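PDB 4AXH: (R)-specific secondary-alkylsulfatase from Pseudomonas sp., which hydrolyses secondary alkyl sulfates enantioselectively with inversion of configuration, turning (R)-sulfate esters into (S)-alcohols at a pair of zinc ions. Local coordinates for residues I172-H184 and G289-P301. Numbering follows the deposited sequence.
With ZN (zinc ion), chain D; ZN (zinc ion), chain C.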
ATOM      1  N   ILE A 172      18.482 -33.999  14.608  1.00 31.13           N
ATOM      2  CA  ILE A 172      17.708 -32.768  14.664  1.00 29.43           C
ATOM      3  C   ILE A 172      16.362 -33.173  15.213  1.00 36.34           C
ATOM      4  O   ILE A 172      15.635 -33.938  14.573  1.00 36.68           O
ATOM      5  CB  ILE A 172      17.631 -32.083  13.275  1.00 31.14           C
ATOM      6  CG1 ILE A 172      19.043 -31.593  12.854  1.00 31.70           C
ATOM      7  CG2 ILE A 172      16.603 -30.952  13.274  1.00 28.27           C
ATOM      8  CD1 ILE A 172      19.244 -31.246  11.379  1.00 28.22           C
ATOM      9  N   VAL A 173      16.063 -32.725  16.438  1.00 34.40           N
ATOM     10  CA  VAL A 173      14.806 -33.026  17.125  1.00 34.19           C
ATOM     11  C   VAL A 173      13.755 -31.958  16.777  1.00 35.63           C
ATOM     12  O   VAL A 173      12.558 -32.240  16.693  1.00 34.64           O
ATOM     13  CB  VAL A 173      15.021 -33.138  18.657  1.00 39.40           C
ATOM     14  CG1 VAL A 173      13.706 -33.482  19.375  1.00 41.11           C
ATOM     15  CG2 VAL A 173      16.090 -34.172  18.990  1.00 38.70           C
ATOM     16  N   ALA A 174      14.199 -30.725  16.623  1.00 32.07           N
ATOM     17  CA  ALA A 174      13.267 -29.642  16.383  1.00 31.50           C
ATOM     18  C   ALA A 174      13.830 -28.582  15.455  1.00 33.91           C
ATOM     19  O   ALA A 174      15.048 -28.349  15.424  1.00 31.91           O
ATOM     20  CB  ALA A 174      12.843 -29.008  17.718  1.00 31.87           C
ATOM     21  N   VAL A 175      12.918 -27.935  14.717  1.00 29.85           N
ATOM     22  CA  VAL A 175      13.208 -26.823  13.825  1.00 30.96           C
ATOM     23  C   VAL A 175      12.182 -25.732  14.081  1.00 35.70           C
ATOM     24  O   VAL A 175      11.033 -26.051  14.350  1.00 35.13           O
ATOM     25  CB  VAL A 175      13.309 -27.245  12.323  1.00 35.11           C
ATOM     26  CG1 VAL A 175      13.281 -26.044  11.386  1.00 34.71           C
ATOM     27  CG2 VAL A 175      14.556 -28.077  12.073  1.00 34.70           C
ATOM     28  N   VAL A 176      12.618 -24.452  14.042  1.00 34.07           N
ATOM     29  CA  VAL A 176      11.787 -23.255  14.206  1.00 32.90           C
ATOM     30  C   VAL A 176      11.947 -22.427  12.945  1.00 35.24           C
ATOM     31  O   VAL A 176      13.057 -22.129  12.542  1.00 35.46           O
ATOM     32  CB  VAL A 176      12.166 -22.429  15.456  1.00 36.92           C
ATOM     33  CG1 VAL A 176      11.298 -21.177  15.587  1.00 36.23           C
ATOM     34  CG2 VAL A 176      12.069 -23.269  16.720  1.00 37.68           C
ATOM     35  N   TYR A 177      10.832 -22.074  12.316  1.00 31.99           N
ATOM     36  CA  TYR A 177      10.772 -21.198  11.152  1.00 30.42           C
ATOM     37  C   TYR A 177      10.417 -19.870  11.768  1.00 34.97           C
ATOM     38  O   TYR A 177       9.292 -19.722  12.243  1.00 37.25           O
ATOM     39  CB  TYR A 177       9.655 -21.611  10.172  1.00 30.36           C
ATOM     40  CG  TYR A 177       9.840 -22.935   9.455  1.00 34.96           C
ATOM     41  CD1 TYR A 177      11.107 -23.375   9.061  1.00 36.69           C
ATOM     42  CD2 TYR A 177       8.740 -23.708   9.083  1.00 36.76           C
ATOM     43  CE1 TYR A 177      11.275 -24.568   8.352  1.00 35.00           C
ATOM     44  CE2 TYR A 177       8.898 -24.887   8.347  1.00 37.55           C
ATOM     45  CZ  TYR A 177      10.166 -25.315   7.989  1.00 39.83           C
ATOM     46  OH  TYR A 177      10.325 -26.482   7.278  1.00 36.41           O
ATOM     47  N   SER A 178      11.371 -18.929  11.838  1.00 29.95           N
ATOM     48  CA  SER A 178      11.124 -17.610  12.430  1.00 29.42           C
ATOM     49  C   SER A 178       9.975 -16.871  11.722  1.00 33.17           C
ATOM     50  O   SER A 178       9.159 -16.228  12.383  1.00 35.66           O
ATOM     51  CB  SER A 178      12.392 -16.760  12.413  1.00 31.36           C
ATOM     52  OG  SER A 178      12.825 -16.423  11.100  1.00 39.10           O
ATOM     53  N   HIS A 179       9.931 -16.955  10.381  1.00 25.51           N
ATOM     54  CA  HIS A 179       8.937 -16.277   9.551  1.00 23.93           C
ATOM     55  C   HIS A 179       8.843 -16.896   8.141  1.00 28.25           C
ATOM     56  O   HIS A 179       9.694 -17.723   7.749  1.00 26.18           O
ATOM     57  CB  HIS A 179       9.207 -14.743   9.477  1.00 22.85           C
ATOM     58  CG  HIS A 179      10.521 -14.357   8.867  1.00 24.08           C
ATOM     59  ND1 HIS A 179      11.721 -14.641   9.500  1.00 24.87           N
ATOM     60  CD2 HIS A 179      10.777 -13.667   7.733  1.00 23.68           C
ATOM     61  CE1 HIS A 179      12.659 -14.119   8.728  1.00 23.46           C
ATOM     62  NE2 HIS A 179      12.140 -13.531   7.645  1.00 23.32           N
ATOM     63  N   SER A 180       7.824 -16.447   7.380  1.00 24.97           N
ATOM     64  CA  SER A 180       7.514 -16.914   6.034  1.00 25.21           C
ATOM     65  C   SER A 180       8.416 -16.398   4.879  1.00 33.25           C
ATOM     66  O   SER A 180       7.894 -16.131   3.798  1.00 35.65           O
ATOM     67  CB  SER A 180       6.034 -16.714   5.737  1.00 25.22           C
ATOM     68  OG  SER A 180       5.693 -15.344   5.821  1.00 35.70           O
ATOM     69  N   HIS A 181       9.756 -16.312   5.070  1.00 28.09           N
ATOM     70  CA  HIS A 181      10.662 -15.912   3.980  1.00 26.40           C
ATOM     71  C   HIS A 181      11.559 -17.057   3.536  1.00 30.82           C
ATOM     72  O   HIS A 181      12.026 -17.829   4.372  1.00 30.57           O
ATOM     73  CB  HIS A 181      11.477 -14.663   4.308  1.00 25.97           C
ATOM     74  CG  HIS A 181      10.684 -13.390   4.321  1.00 28.18           C
ATOM     75  ND1 HIS A 181      11.085 -12.300   5.079  1.00 30.39           N
ATOM     76  CD2 HIS A 181       9.532 -13.074   3.689  1.00 28.55           C
ATOM     77  CE1 HIS A 181      10.156 -11.368   4.885  1.00 29.51           C
ATOM     78  NE2 HIS A 181       9.216 -11.782   4.034  1.00 28.69           N
ATOM     79  N   ILE A 182      11.779 -17.177   2.216  1.00 28.40           N
ATOM     80  CA  ILE A 182      12.556 -18.265   1.618  1.00 30.82           C
ATOM     81  C   ILE A 182      13.969 -18.451   2.188  1.00 35.01           C
ATOM     82  O   ILE A 182      14.475 -19.571   2.205  1.00 36.71           O
ATOM     83  CB  ILE A 182      12.518 -18.301   0.065  1.00 36.70           C
ATOM     84  CG1 ILE A 182      11.246 -17.625  -0.498  1.00 41.66           C
ATOM     85  CG2 ILE A 182      12.618 -19.757  -0.444  1.00 36.16           C
ATOM     86  CD1 ILE A 182      11.305 -17.119  -2.028  1.00 65.22           C
ATOM     87  N   ASP A 183      14.583 -17.383   2.693  1.00 29.19           N
ATOM     88  CA  ASP A 183      15.918 -17.448   3.285  1.00 28.46           C
ATOM     89  C   ASP A 183      15.889 -18.052   4.686  1.00 32.99           C
ATOM     90  O   ASP A 183      16.931 -18.201   5.340  1.00 32.74           O
ATOM     91  CB  ASP A 183      16.637 -16.071   3.251  1.00 29.93           C
ATOM     92  CG  ASP A 183      15.843 -14.844   3.700  1.00 33.23           C
ATOM     93  OD1 ASP A 183      14.613 -14.784   3.431  1.00 31.22           O
ATOM     94  OD2 ASP A 183      16.454 -13.922   4.274  1.00 35.58           O
ATOM     95  N   HIS A 184      14.692 -18.437   5.138  1.00 29.28           N
ATOM     96  CA  HIS A 184      14.523 -19.000   6.462  1.00 27.77           C
ATOM     97  C   HIS A 184      13.979 -20.423   6.479  1.00 31.04           C
ATOM     98  O   HIS A 184      14.334 -21.182   7.388  1.00 32.33           O
ATOM     99  CB  HIS A 184      13.767 -18.009   7.359  1.00 28.15           C
ATOM    100  CG  HIS A 184      14.484 -16.703   7.479  1.00 31.35           C
ATOM    101  ND1 HIS A 184      15.454 -16.499   8.441  1.00 33.57           N
ATOM    102  CD2 HIS A 184      14.427 -15.615   6.680  1.00 33.57           C
ATOM    103  CE1 HIS A 184      15.949 -15.294   8.212  1.00 32.94           C
ATOM    104  NE2 HIS A 184      15.351 -14.714   7.168  1.00 33.48           N
ATOM    105  N   GLY A 289       2.838  -9.301  10.607  1.00 36.58           N
ATOM    106  CA  GLY A 289       2.696  -8.174   9.695  1.00 36.72           C
ATOM    107  C   GLY A 289       3.814  -7.146   9.646  1.00 42.74           C
ATOM    108  O   GLY A 289       3.736  -6.183   8.857  1.00 45.73           O
ATOM    109  N   SER A 290       4.847  -7.288  10.507  1.00 36.59           N
ATOM    110  CA  SER A 290       5.976  -6.338  10.520  1.00 32.93           C
ATOM    111  C   SER A 290       6.917  -6.609   9.302  1.00 32.78           C
ATOM    112  O   SER A 290       6.523  -6.312   8.185  1.00 30.95           O
ATOM    113  CB  SER A 290       6.682  -6.359  11.879  1.00 32.19           C
ATOM    114  OG  SER A 290       7.125  -7.651  12.236  1.00 38.00           O
ATOM    115  N   GLU A 291       8.111  -7.212   9.502  1.00 28.05           N
ATOM    116  CA  GLU A 291       9.041  -7.539   8.421  1.00 26.41           C
ATOM    117  C   GLU A 291       8.452  -8.646   7.471  1.00 32.01           C
ATOM    118  O   GLU A 291       8.807  -8.689   6.292  1.00 30.90           O
ATOM    119  CB  GLU A 291      10.392  -7.966   9.028  1.00 26.80           C
ATOM    120  CG  GLU A 291      11.487  -8.190   8.002  1.00 26.73           C
ATOM    121  CD  GLU A 291      11.616  -9.629   7.559  1.00 25.09           C
ATOM    122  OE1 GLU A 291      11.019 -10.506   8.225  1.00 37.61           O
ATOM    123  OE2 GLU A 291      12.370  -9.888   6.595  1.00 29.86           O
ATOM    124  N   ALA A 292       7.587  -9.545   8.001  1.00 29.04           N
ATOM    125  CA  ALA A 292       6.941 -10.615   7.250  1.00 29.74           C
ATOM    126  C   ALA A 292       5.517 -10.806   7.743  1.00 38.90           C
ATOM    127  O   ALA A 292       5.263 -10.571   8.924  1.00 38.47           O
ATOM    128  CB  ALA A 292       7.709 -11.920   7.390  1.00 30.25           C
ATOM    129  N   PRO A 293       4.568 -11.253   6.876  1.00 40.00           N
ATOM    130  CA  PRO A 293       3.165 -11.459   7.321  1.00 39.84           C
ATOM    131  C   PRO A 293       3.001 -12.494   8.434  1.00 43.20           C
ATOM    132  O   PRO A 293       2.227 -12.273   9.376  1.00 43.50           O
ATOM    133  CB  PRO A 293       2.443 -11.881   6.046  1.00 41.60           C
ATOM    134  CG  PRO A 293       3.288 -11.322   4.946  1.00 47.05           C
ATOM    135  CD  PRO A 293       4.693 -11.533   5.435  1.00 42.34           C
ATOM    136  N   SER A 294       3.739 -13.609   8.333  1.00 37.21           N
ATOM    137  CA  SER A 294       3.766 -14.677   9.334  1.00 35.01           C
ATOM    138  C   SER A 294       5.151 -14.532   9.908  1.00 36.23           C
ATOM    139  O   SER A 294       6.136 -14.733   9.192  1.00 35.51           O
ATOM    140  CB  SER A 294       3.559 -16.043   8.675  1.00 36.48           C
ATOM    141  OG  SER A 294       3.305 -17.001   9.681  1.00 41.10           O
ATOM    142  N   ASP A 295       5.238 -14.063  11.158  1.00 32.71           N
ATOM    143  CA  ASP A 295       6.508 -13.678  11.791  1.00 31.52           C
ATOM    144  C   ASP A 295       6.476 -13.788  13.311  1.00 34.03           C
ATOM    145  O   ASP A 295       5.424 -13.657  13.923  1.00 32.30           O
ATOM    146  CB  ASP A 295       6.769 -12.200  11.386  1.00 32.01           C
ATOM    147  CG  ASP A 295       8.107 -11.581  11.674  1.00 34.39           C
ATOM    148  OD1 ASP A 295       9.104 -12.335  11.805  1.00 33.81           O
ATOM    149  OD2 ASP A 295       8.168 -10.344  11.734  1.00 39.63           O
ATOM    150  N   MET A 296       7.654 -13.958  13.923  1.00 30.42           N
ATOM    151  CA  MET A 296       7.788 -14.061  15.368  1.00 28.77           C
ATOM    152  C   MET A 296       9.216 -13.932  15.857  1.00 32.21           C
ATOM    153  O   MET A 296      10.156 -14.174  15.106  1.00 30.94           O
ATOM    154  CB  MET A 296       7.151 -15.370  15.912  1.00 30.37           C
ATOM    155  CG  MET A 296       7.903 -16.633  15.573  1.00 32.92           C
ATOM    156  SD  MET A 296       6.890 -18.051  15.943  1.00 36.89           S
ATOM    157  CE  MET A 296       8.046 -19.398  15.585  1.00 33.56           C
ATOM    158  N   ASN A 297       9.366 -13.614  17.153  1.00 30.91           N
ATOM    159  CA  ASN A 297      10.662 -13.552  17.842  1.00 31.12           C
ATOM    160  C   ASN A 297      10.740 -14.786  18.755  1.00 34.48           C
ATOM    161  O   ASN A 297       9.724 -15.388  19.090  1.00 33.53           O
ATOM    162  CB  ASN A 297      10.802 -12.267  18.674  1.00 32.44           C
ATOM    163  CG  ASN A 297      10.798 -10.989  17.884  1.00 45.76           C
ATOM    164  OD1 ASN A 297      11.387 -10.893  16.802  1.00 51.51           O
ATOM    165  ND2 ASN A 297      10.181  -9.960  18.439  1.00 27.33           N
ATOM    166  N   ILE A 298      11.934 -15.190  19.108  1.00 32.51           N
ATOM    167  CA  ILE A 298      12.133 -16.364  19.939  1.00 33.12           C
ATOM    168  C   ILE A 298      13.040 -16.008  21.103  1.00 42.88           C
ATOM    169  O   ILE A 298      14.194 -15.636  20.896  1.00 44.70           O
ATOM    170  CB  ILE A 298      12.646 -17.579  19.120  1.00 35.47           C
ATOM    171  CG1 ILE A 298      11.747 -17.865  17.903  1.00 34.63           C
ATOM    172  CG2 ILE A 298      12.803 -18.844  20.009  1.00 36.66           C
ATOM    173  CD1 ILE A 298      12.291 -17.431  16.638  1.00 35.92           C
ATOM    174  N   TYR A 299      12.508 -16.074  22.322  1.00 41.63           N
ATOM    175  CA  TYR A 299      13.304 -15.803  23.512  1.00 42.45           C
ATOM    176  C   TYR A 299      13.712 -17.156  24.119  1.00 44.04           C
ATOM    177  O   TYR A 299      12.985 -18.143  24.009  1.00 42.90           O
ATOM    178  CB  TYR A 299      12.550 -14.876  24.508  1.00 44.40           C
ATOM    179  CG  TYR A 299      13.242 -14.661  25.841  1.00 46.62           C
ATOM    180  CD1 TYR A 299      14.375 -13.859  25.942  1.00 47.33           C
ATOM    181  CD2 TYR A 299      12.719 -15.200  27.016  1.00 48.55           C
ATOM    182  CE1 TYR A 299      15.001 -13.644  27.171  1.00 47.25           C
ATOM    183  CE2 TYR A 299      13.320 -14.969  28.254  1.00 48.99           C
ATOM    184  CZ  TYR A 299      14.466 -14.200  28.327  1.00 53.33           C
ATOM    185  OH  TYR A 299      15.080 -14.043  29.545  1.00 50.43           O
ATOM    186  N   LEU A 300      14.917 -17.204  24.656  1.00 39.36           N
ATOM    187  CA  LEU A 300      15.466 -18.390  25.278  1.00 37.84           C
ATOM    188  C   LEU A 300      15.642 -18.103  26.756  1.00 41.15           C
ATOM    189  O   LEU A 300      16.692 -17.582  27.170  1.00 38.15           O
ATOM    190  CB  LEU A 300      16.778 -18.837  24.607  1.00 37.38           C
ATOM    191  CG  LEU A 300      16.639 -19.185  23.140  1.00 41.81           C
ATOM    192  CD1 LEU A 300      17.984 -19.494  22.527  1.00 41.41           C
ATOM    193  CD2 LEU A 300      15.663 -20.330  22.937  1.00 45.00           C
ATOM    194  N   PRO A 301      14.581 -18.387  27.564  1.00 41.15           N
ATOM    195  CA  PRO A 301      14.665 -18.090  29.010  1.00 42.33           C
ATOM    196  C   PRO A 301      15.855 -18.712  29.733  1.00 46.53           C
ATOM    197  O   PRO A 301      16.459 -18.032  30.559  1.00 48.20           O
ATOM    198  CB  PRO A 301      13.291 -18.486  29.567  1.00 43.96           C
ATOM    199  CG  PRO A 301      12.635 -19.265  28.505  1.00 47.15           C
ATOM    200  CD  PRO A 301      13.263 -18.946  27.203  1.00 42.30           C
TER
HETATM  201 ZN    ZN D 701      12.760 -12.005   6.361  1.00 39.46          ZN
HETATM  202 ZN    ZN C 700      15.885 -13.037   6.164  1.00 33.36          ZN
HETATM  203  O   HOH W   1      14.212 -12.558   4.969  1.00 31.68           O
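The HxHxDH motif of the metallo-beta-lactamase fold, His179 to His184, meets the loop carrying Glu291 at the binuclear zinc site. One zinc ion joins the two segments: His179 binds it through NE2, His181 through ND1 at 2.1 Å, and Glu291 through OE2 at 2.2 Å. The bend of Glu291 at chi2 (-94°) turns its carboxylate to the metal, nearly perpendicular to both imidazoles; OE2 lies at the edge of the His181 ring, in its plane. A water bridges to the second zinc, which Asp183 OD2 and His184 NE2 hold; Asp310 binds both metals and His355 completes the second site. Ala292 CB packs over one face of the His181 ring, a CH-pi contact 3.9 Å from the centroid, and touches His179 CD2. Ser178 OG accepts a 2.6 Å hydrogen bond from His179 ND1, so the His179 ring is held at both nitrogens, by zinc at NE2 and by this second-shell hydroxyl at ND1. Ser180 N donates to Ser294 O (3.0 Å, with an N-H...O angle of 158°), tying the two loops together, while Ser294 OG is hydrogen-bonded to Ser208 O. Farther from the metals the contact turns apolar: Val176 CG1 meets Met296 CE at 3.7 Å and Ile298 CD1 tip to tip at 4.0 Å. Here strands 172-176 and 296-300, which belong to the two facing sheets of the metallo-beta-lactamase fold, pack together, with Ile147 of strand 144-147 against Ile298, Pro207 of strand 203-207 against Met296, and helix 210-219 beside Ser180 and Pro293.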